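Local atomic coordinates of uncharacterized protein (Sulfolobus solfataricus, PDB entry 3EXC), a protein that acts as a magnesium-dependent, single-strand-specific endoribonuclease of the Cas2 family in the CRISPR antiviral defence system, working as a homodimer. Residues 4-8 with 71-75; 11-17 with 57-63. The protein carries 2 engineered substitutions. All coordinates share one frame; numbering follows the deposited sequence.

In the fold
Both contacts involve strand 5-11 or its continuation, but they lie on opposite sides of the chain's centre, about 25 Å apart between contact centres. Contact 1 joins the start of the strand to helix 72-76 and has no hydrogen bond between its segments; aliphatic carbons and a lysine amine meet an indole, with exposed residues at one border. Contact 2, nested within the chain loop that contact 1 closes, joins the end of the strand and the turn into helix 15-27 to the loop before strand 64-70. Its chemistry is that of one buried carboxylate taking backbone N-H groups and waters. Each is partly buried, and each touches the second subunit.

Contact 1. Residues 4-8 with 71-75; sequences MKLLV and GIRDW
With chi1 at -51°, Lys5 holds CG beside its own backbone N, and further bends along the chain fold its methylenes against Trp75, whose CG stands anti to the backbone N (chi1 171°) and thereby reaches back toward the strand. The nearest approach between the two is Lys5 CD to Trp75 CD1 at 3.6 Å. Beyond it the amine stands above the plane of the five-membered ring but off its centre: Lys5 NZ lies 4.5 Å from that ring's centroid and 28° off its normal, a cation-pi contact. The same ammonium forms salt bridges with Glu39 and Asp41, so the indole is an additional partner for a charge already paired with carboxylates. Leu7 meets the six-membered ring, its CD2 lying 3.9 Å from Trp75 CZ3. On the outer border Ile72 CD1 rests 4.0 Å from Lys5 CD, crossing the lysine chain at a slant. The selenomethionine Met4 also bends its CE toward Gly71 CA, but it is poorly ordered and its position carries little weight. Gly71 is the N-cap of the helix: its O accepts from Trp75 N at 3.1 Å, while its N donates to Asp74 OD2 at 3.2 Å. Trp75 also packs on Ile68 of the second subunit, and Leu7 on Leu7 of that subunit. The arrangement joins the first strand of the ferredoxin-like Cas2 fold to the short helix following its fourth strand, beside the dimer interface.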
HETATM    1  N   MSE A   4      10.964 -12.996  -5.802  1.00 53.68           N
HETATM    2  CA  MSE A   4      10.461 -12.488  -4.487  1.00 54.60           C
HETATM    3  C   MSE A   4      10.453 -10.921  -4.295  1.00 50.92           C
HETATM    4  O   MSE A   4      11.518 -10.299  -4.248  1.00 50.88           O
HETATM    5  CB  MSE A   4      11.296 -13.152  -3.360  1.00 58.82           C
HETATM    6  CG  MSE A   4      10.672 -14.400  -2.654  1.00 70.59           C
HETATM    7 SE   MSE A   4       8.649 -14.294  -2.421  1.00 99.50          SE
HETATM    8  CE  MSE A   4       7.973 -15.207  -4.111  1.00 92.46           C
ATOM      9  N   LYS A   5       9.279 -10.295  -4.171  1.00 45.75           N
ATOM     10  CA  LYS A   5       9.184  -8.866  -3.941  1.00 41.89           C
ATOM     11  C   LYS A   5       8.696  -8.508  -2.552  1.00 40.27           C
ATOM     12  O   LYS A   5       8.215  -9.338  -1.787  1.00 38.08           O
ATOM     13  CB  LYS A   5       8.204  -8.244  -4.918  1.00 41.74           C
ATOM     14  CG  LYS A   5       8.487  -8.626  -6.267  1.00 42.76           C
ATOM     15  CD  LYS A   5       8.578  -7.386  -7.026  1.00 49.38           C
ATOM     16  CE  LYS A   5      10.011  -7.060  -7.308  1.00 45.91           C
ATOM     17  NZ  LYS A   5       9.994  -5.609  -7.306  1.00 48.43           N
ATOM     18  N   LEU A   6       8.761  -7.235  -2.228  1.00 39.26           N
ATOM     19  CA  LEU A   6       7.986  -6.775  -1.115  1.00 38.07           C
ATOM     20  C   LEU A   6       7.543  -5.412  -1.317  1.00 36.29           C
ATOM     21  O   LEU A   6       8.110  -4.691  -2.106  1.00 34.38           O
ATOM     22  CB  LEU A   6       8.726  -6.936   0.211  1.00 40.10           C
ATOM     23  CG  LEU A   6      10.084  -6.366   0.423  1.00 43.76           C
ATOM     24  CD1 LEU A   6       9.960  -4.908   0.351  1.00 45.41           C
ATOM     25  CD2 LEU A   6      10.407  -6.812   1.825  1.00 42.69           C
ATOM     26  N   LEU A   7       6.445  -5.093  -0.649  1.00 36.20           N
ATOM     27  CA  LEU A   7       5.850  -3.769  -0.616  1.00 36.56           C
ATOM     28  C   LEU A   7       5.961  -3.262   0.795  1.00 35.28           C
ATOM     29  O   LEU A   7       5.730  -4.033   1.752  1.00 34.14           O
ATOM     30  CB  LEU A   7       4.351  -3.832  -0.793  1.00 36.92           C
ATOM     31  CG  LEU A   7       3.864  -4.321  -2.103  1.00 43.59           C
ATOM     32  CD1 LEU A   7       2.320  -4.410  -1.926  1.00 40.30           C
ATOM     33  CD2 LEU A   7       4.260  -3.206  -3.036  1.00 49.13           C
ATOM     34  N   VAL A   8       6.268  -1.984   0.907  1.00 32.26           N
ATOM     35  CA  VAL A   8       6.163  -1.316   2.173  1.00 31.93           C
ATOM     36  C   VAL A   8       5.147  -0.225   1.943  1.00 31.36           C
ATOM     37  O   VAL A   8       5.340   0.636   1.075  1.00 33.29           O
ATOM     38  CB  VAL A   8       7.473  -0.652   2.517  1.00 32.24           C
ATOM     39  CG1 VAL A   8       7.353   0.057   3.845  1.00 28.15           C
ATOM     40  CG2 VAL A   8       8.501  -1.737   2.598  1.00 30.76           C
ATOM     41  N   GLY A  71       4.901 -12.582  -4.633  1.00 28.52           N
ATOM     42  CA  GLY A  71       5.662 -13.255  -5.686  1.00 27.46           C
ATOM     43  C   GLY A  71       5.794 -12.254  -6.830  1.00 27.78           C
ATOM     44  O   GLY A  71       4.979 -11.330  -7.022  1.00 27.28           O
ATOM     45  N   ILE A  72       6.824 -12.426  -7.605  1.00 27.71           N
ATOM     46  CA  ILE A  72       7.073 -11.594  -8.758  1.00 28.72           C
ATOM     47  C   ILE A  72       5.852 -11.559  -9.700  1.00 28.00           C
ATOM     48  O   ILE A  72       5.508 -10.492 -10.206  1.00 29.05           O
ATOM     49  CB  ILE A  72       8.408 -12.074  -9.464  1.00 29.31           C
ATOM     50  CG1 ILE A  72       8.718 -11.242 -10.717  1.00 31.97           C
ATOM     51  CG2 ILE A  72       8.336 -13.526  -9.851  1.00 33.39           C
ATOM     52  CD1 ILE A  72       8.818  -9.628 -10.378  1.00 38.76           C
ATOM     53  N   ARG A  73       5.202 -12.703  -9.961  1.00 27.20           N
ATOM     54  CA  ARG A  73       4.097 -12.735 -10.907  1.00 26.53           C
ATOM     55  C   ARG A  73       2.883 -11.984 -10.360  1.00 27.29           C
ATOM     56  O   ARG A  73       2.188 -11.368 -11.136  1.00 26.41           O
ATOM     57  CB  ARG A  73       3.727 -14.161 -11.335  1.00 25.12           C
ATOM     58  CG  ARG A  73       4.794 -14.795 -12.199  1.00 25.47           C
ATOM     59  CD  ARG A  73       4.941 -14.119 -13.615  1.00 23.33           C
ATOM     60  NE  ARG A  73       3.696 -14.194 -14.403  1.00 20.82           N
ATOM     61  CZ  ARG A  73       3.060 -13.161 -14.957  1.00 22.46           C
ATOM     62  NH1 ARG A  73       1.944 -13.389 -15.606  1.00 20.53           N
ATOM     63  NH2 ARG A  73       3.527 -11.912 -14.874  1.00 21.76           N
ATOM     64  N   ASP A  74       2.634 -12.031  -9.043  1.00 28.14           N
ATOM     65  CA  ASP A  74       1.557 -11.225  -8.448  1.00 29.91           C
ATOM     66  C   ASP A  74       1.846  -9.739  -8.613  1.00 30.43           C
ATOM     67  O   ASP A  74       0.951  -8.952  -8.893  1.00 31.05           O
ATOM     68  CB  ASP A  74       1.465 -11.406  -6.909  1.00 31.08           C
ATOM     69  CG  ASP A  74       1.245 -12.845  -6.483  1.00 39.72           C
ATOM     70  OD1 ASP A  74       0.401 -13.525  -7.177  1.00 43.36           O
ATOM     71  OD2 ASP A  74       1.931 -13.285  -5.431  1.00 50.99           O
ATOM     72  N   TRP A  75       3.081  -9.310  -8.392  1.00 29.85           N
ATOM     73  CA  TRP A  75       3.398  -7.893  -8.587  1.00 29.22           C
ATOM     74  C   TRP A  75       3.205  -7.476 -10.075  1.00 29.48           C
ATOM     75  O   TRP A  75       2.602  -6.439 -10.439  1.00 29.34           O
ATOM     76  CB  TRP A  75       4.845  -7.713  -8.197  1.00 29.63           C
ATOM     77  CG  TRP A  75       5.342  -6.360  -8.558  1.00 32.44           C
ATOM     78  CD1 TRP A  75       6.337  -6.055  -9.457  1.00 32.56           C
ATOM     79  CD2 TRP A  75       4.856  -5.116  -8.044  1.00 31.01           C
ATOM     80  NE1 TRP A  75       6.502  -4.669  -9.524  1.00 32.17           N
ATOM     81  CE2 TRP A  75       5.611  -4.079  -8.663  1.00 31.92           C
ATOM     82  CE3 TRP A  75       3.824  -4.773  -7.141  1.00 32.06           C
ATOM     83  CZ2 TRP A  75       5.372  -2.732  -8.411  1.00 32.15           C
ATOM     84  CZ3 TRP A  75       3.599  -3.431  -6.863  1.00 31.12           C
ATOM     85  CH2 TRP A  75       4.354  -2.426  -7.514  1.00 31.97           C
TER

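Contact 2. Residues 11-17 with 57-63; sequences DVSDDSK and IVDTNTD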
ATOM      1  N   ASP A  11       1.624   4.765   6.867  1.00 33.49           N
ATOM      2  CA  ASP A  11       0.665   5.753   7.292  1.00 32.81           C
ATOM      3  C   ASP A  11       1.407   6.410   8.477  1.00 33.04           C
ATOM      4  O   ASP A  11       1.375   5.958   9.639  1.00 32.43           O
ATOM      5  CB  ASP A  11      -0.642   5.001   7.635  1.00 33.32           C
ATOM      6  CG  ASP A  11      -1.671   5.855   8.398  1.00 35.27           C
ATOM      7  OD1 ASP A  11      -1.363   7.046   8.731  1.00 32.27           O
ATOM      8  OD2 ASP A  11      -2.796   5.302   8.707  1.00 38.50           O
ATOM      9  N   VAL A  12       2.163   7.446   8.148  1.00 32.98           N
ATOM     10  CA  VAL A  12       2.982   8.090   9.102  1.00 33.83           C
ATOM     11  C   VAL A  12       2.458   9.507   9.318  1.00 37.17           C
ATOM     12  O   VAL A  12       2.547  10.314   8.402  1.00 37.23           O
ATOM     13  CB  VAL A  12       4.432   8.150   8.613  1.00 33.60           C
ATOM     14  CG1 VAL A  12       5.231   9.052   9.503  1.00 29.84           C
ATOM     15  CG2 VAL A  12       5.034   6.721   8.595  1.00 29.29           C
ATOM     16  N   SER A  13       1.907   9.801  10.508  1.00 39.21           N
ATOM     17  CA  SER A  13       1.352  11.148  10.802  1.00 42.55           C
ATOM     18  C   SER A  13       2.328  12.323  10.720  1.00 43.84           C
ATOM     19  O   SER A  13       2.073  13.240   9.954  1.00 44.52           O
ATOM     20  CB  SER A  13       0.551  11.189  12.113  1.00 42.64           C
ATOM     21  OG  SER A  13      -0.761  10.689  11.839  1.00 45.87           O
ATOM     22  N   ASP A  14       3.422  12.305  11.477  1.00 45.30           N
ATOM     23  CA  ASP A  14       4.443  13.387  11.395  1.00 47.11           C
ATOM     24  C   ASP A  14       5.116  13.554   9.977  1.00 47.43           C
ATOM     25  O   ASP A  14       5.895  12.695   9.528  1.00 47.66           O
ATOM     26  CB  ASP A  14       5.477  13.156  12.501  1.00 47.70           C
ATOM     27  CG  ASP A  14       6.482  14.267  12.627  1.00 51.07           C
ATOM     28  OD1 ASP A  14       6.558  15.167  11.768  1.00 55.52           O
ATOM     29  OD2 ASP A  14       7.222  14.249  13.632  1.00 55.72           O
ATOM     30  N   ASP A  15       4.799  14.663   9.292  1.00 47.43           N
ATOM     31  CA  ASP A  15       5.391  15.069   7.985  1.00 47.63           C
ATOM     32  C   ASP A  15       6.891  14.782   7.865  1.00 46.90           C
ATOM     33  O   ASP A  15       7.382  14.316   6.838  1.00 47.15           O
ATOM     34  CB  ASP A  15       5.188  16.589   7.740  1.00 48.57           C
ATOM     35  CG  ASP A  15       4.144  16.912   6.654  1.00 50.81           C
ATOM     36  OD1 ASP A  15       4.157  18.061   6.126  1.00 55.02           O
ATOM     37  OD2 ASP A  15       3.306  16.039   6.337  1.00 53.54           O
ATOM     38  N   SER A  16       7.612  15.086   8.925  1.00 45.54           N
ATOM     39  CA  SER A  16       9.037  14.959   8.935  1.00 44.87           C
ATOM     40  C   SER A  16       9.518  13.506   9.048  1.00 43.92           C
ATOM     41  O   SER A  16      10.506  13.126   8.424  1.00 43.33           O
ATOM     42  CB  SER A  16       9.541  15.813  10.078  1.00 45.37           C
ATOM     43  OG  SER A  16      10.869  15.471  10.342  1.00 48.60           O
ATOM     44  N   LYS A  17       8.813  12.699   9.841  1.00 43.36           N
ATOM     45  CA  LYS A  17       9.096  11.278   9.934  1.00 43.07           C
ATOM     46  C   LYS A  17       8.782  10.591   8.628  1.00 42.36           C
ATOM     47  O   LYS A  17       9.524   9.703   8.231  1.00 41.54           O
ATOM     48  CB  LYS A  17       8.298  10.589  11.046  1.00 43.64           C
ATOM     49  CG  LYS A  17       8.702  10.966  12.465  1.00 46.22           C
ATOM     50  CD  LYS A  17       8.066   9.994  13.435  1.00 49.78           C
ATOM     51  CE  LYS A  17       7.350  10.698  14.585  1.00 54.04           C
ATOM     52  NZ  LYS A  17       8.223  10.944  15.759  1.00 56.06           N
ATOM     53  N   ILE A  57      12.251   4.789  12.975  1.00 30.68           N
ATOM     54  CA  ILE A  57      11.819   6.065  12.412  1.00 30.74           C
ATOM     55  C   ILE A  57      10.378   6.419  12.778  1.00 31.94           C
ATOM     56  O   ILE A  57      10.073   7.559  13.072  1.00 30.82           O
ATOM     57  CB  ILE A  57      11.961   6.101  10.839  1.00 31.05           C
ATOM     58  CG1 ILE A  57      13.444   6.153  10.448  1.00 29.61           C
ATOM     59  CG2 ILE A  57      11.212   7.360  10.233  1.00 27.29           C
ATOM     60  CD1 ILE A  57      13.665   5.795   8.973  1.00 26.03           C
ATOM     61  N   VAL A  58       9.465   5.461  12.672  1.00 32.94           N
ATOM     62  CA  VAL A  58       8.080   5.830  12.832  1.00 34.88           C
ATOM     63  C   VAL A  58       7.728   5.843  14.322  1.00 37.50           C
ATOM     64  O   VAL A  58       8.428   5.193  15.132  1.00 37.94           O
ATOM     65  CB  VAL A  58       7.141   4.855  12.076  1.00 35.30           C
ATOM     66  CG1 VAL A  58       7.566   4.798  10.573  1.00 32.96           C
ATOM     67  CG2 VAL A  58       7.099   3.478  12.765  1.00 29.83           C
ATOM     68  N   ASP A  59       6.648   6.565  14.669  1.00 39.30           N
ATOM     69  CA  ASP A  59       6.027   6.492  16.014  1.00 40.40           C
ATOM     70  C   ASP A  59       5.153   5.263  16.046  1.00 41.01           C
ATOM     71  O   ASP A  59       4.108   5.228  15.476  1.00 39.63           O
ATOM     72  CB  ASP A  59       5.185   7.739  16.277  1.00 40.28           C
ATOM     73  CG  ASP A  59       4.481   7.730  17.649  1.00 41.89           C
ATOM     74  OD1 ASP A  59       4.151   6.648  18.257  1.00 41.35           O
ATOM     75  OD2 ASP A  59       4.212   8.870  18.091  1.00 39.94           O
ATOM     76  N   THR A  60       5.600   4.258  16.752  1.00 43.88           N
ATOM     77  CA  THR A  60       4.892   2.991  16.904  1.00 47.48           C
ATOM     78  C   THR A  60       3.547   2.973  17.664  1.00 47.88           C
ATOM     79  O   THR A  60       2.786   1.980  17.596  1.00 48.81           O
ATOM     80  CB  THR A  60       5.885   2.075  17.524  1.00 48.55           C
ATOM     81  OG1 THR A  60       6.684   1.601  16.439  1.00 53.56           O
ATOM     82  CG2 THR A  60       5.257   0.906  18.351  1.00 53.11           C
ATOM     83  N   ASN A  61       3.210   4.068  18.345  1.00 48.06           N
ATOM     84  CA  ASN A  61       1.906   4.116  18.980  1.00 48.81           C
ATOM     85  C   ASN A  61       0.866   4.688  18.094  1.00 47.99           C
ATOM     86  O   ASN A  61      -0.295   4.545  18.402  1.00 50.09           O
ATOM     87  CB  ASN A  61       1.965   4.941  20.247  1.00 49.59           C
ATOM     88  CG  ASN A  61       3.012   4.429  21.173  1.00 52.11           C
ATOM     89  OD1 ASN A  61       4.047   5.084  21.361  1.00 54.58           O
ATOM     90  ND2 ASN A  61       2.816   3.187  21.680  1.00 53.57           N
ATOM     91  N   THR A  62       1.305   5.316  17.005  1.00 45.93           N
ATOM     92  CA  THR A  62       0.547   6.256  16.168  1.00 43.31           C
ATOM     93  C   THR A  62       0.547   5.843  14.724  1.00 41.03           C
ATOM     94  O   THR A  62      -0.434   6.073  14.048  1.00 40.22           O
ATOM     95  CB  THR A  62       1.276   7.641  16.166  1.00 44.26           C
ATOM     96  OG1 THR A  62       1.136   8.222  17.453  1.00 46.25           O
ATOM     97  CG2 THR A  62       0.824   8.645  15.029  1.00 42.09           C
ATOM     98  N   ASP A  63       1.699   5.373  14.236  1.00 37.94           N
ATOM     99  CA  ASP A  63       1.888   5.097  12.815  1.00 36.48           C
ATOM    100  C   ASP A  63       1.627   3.643  12.540  1.00 35.08           C
ATOM    101  O   ASP A  63       1.528   2.860  13.528  1.00 34.84           O
ATOM    102  CB  ASP A  63       3.253   5.559  12.348  1.00 35.05           C
ATOM    103  CG  ASP A  63       3.404   7.039  12.529  1.00 37.60           C
ATOM    104  OD1 ASP A  63       2.314   7.716  12.592  1.00 41.15           O
ATOM    105  OD2 ASP A  63       4.562   7.541  12.645  1.00 35.35           O
TER
HETATM  106  O   HOH W   1      -0.351   7.979  11.292  1.00 47.74           O
HETATM  107  O   HOH W   2       3.868  10.238  13.065  1.00 51.32           O
HETATM  108  O   HOH W   3      10.080   8.210  16.285  1.00 59.86           O
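Asp63 OD1 is gripped by a backbone N-H and a water. Ser13 N donates to Asp63 OD1 at 3.0 Å, a nearly straight bond (165° at the hydrogen) that arrives from above the carboxylate plane; water 1 also donates to this oxygen, and lies within hydrogen-bonding distance of Ser13 OG and, at 2.9 Å, of Asp11 OD1. On the other oxygen, Asp59 N reaches Asp63 OD2 at 3.1 Å, likewise tilted out of the plane. Water 2 donates to Asp63 OD2 and accepts from Asp14 N at 2.6 Å, tying the carboxylate to the residue that caps helix 15-27. Together these donors fix the rotation of the buried carboxylate. With CG anti to its carbonyl carbon (chi1 -61°), Asp63 turns its carboxylate toward the 11-17 segment, CG lying 3.6 Å from Val12 CA. Val12 then adds an apolar patch, its CG2 meeting Val58 CG1 at 3.7 Å with the two side chains nearly perpendicular. Lys17 runs its methylenes past the end of helix 47-57, CD lying 3.2 Å from Ile57 O, and on to Asp59. In the loop that follows, Asp59 OD1 accepts from Asn61 N, an Asx turn. Asp11 is the predicted catalytic magnesium ligand; a bound sodium ion lies about 4 Å from its side chain, and its OD2 accepts from Arg35 N of the second subunit. The contact thus joins the end of strand 5-11 and the first turn of helix 15-27 to the loop leading from helix 47-57 into strand 64-70, the antiparallel neighbour of strand 5-11.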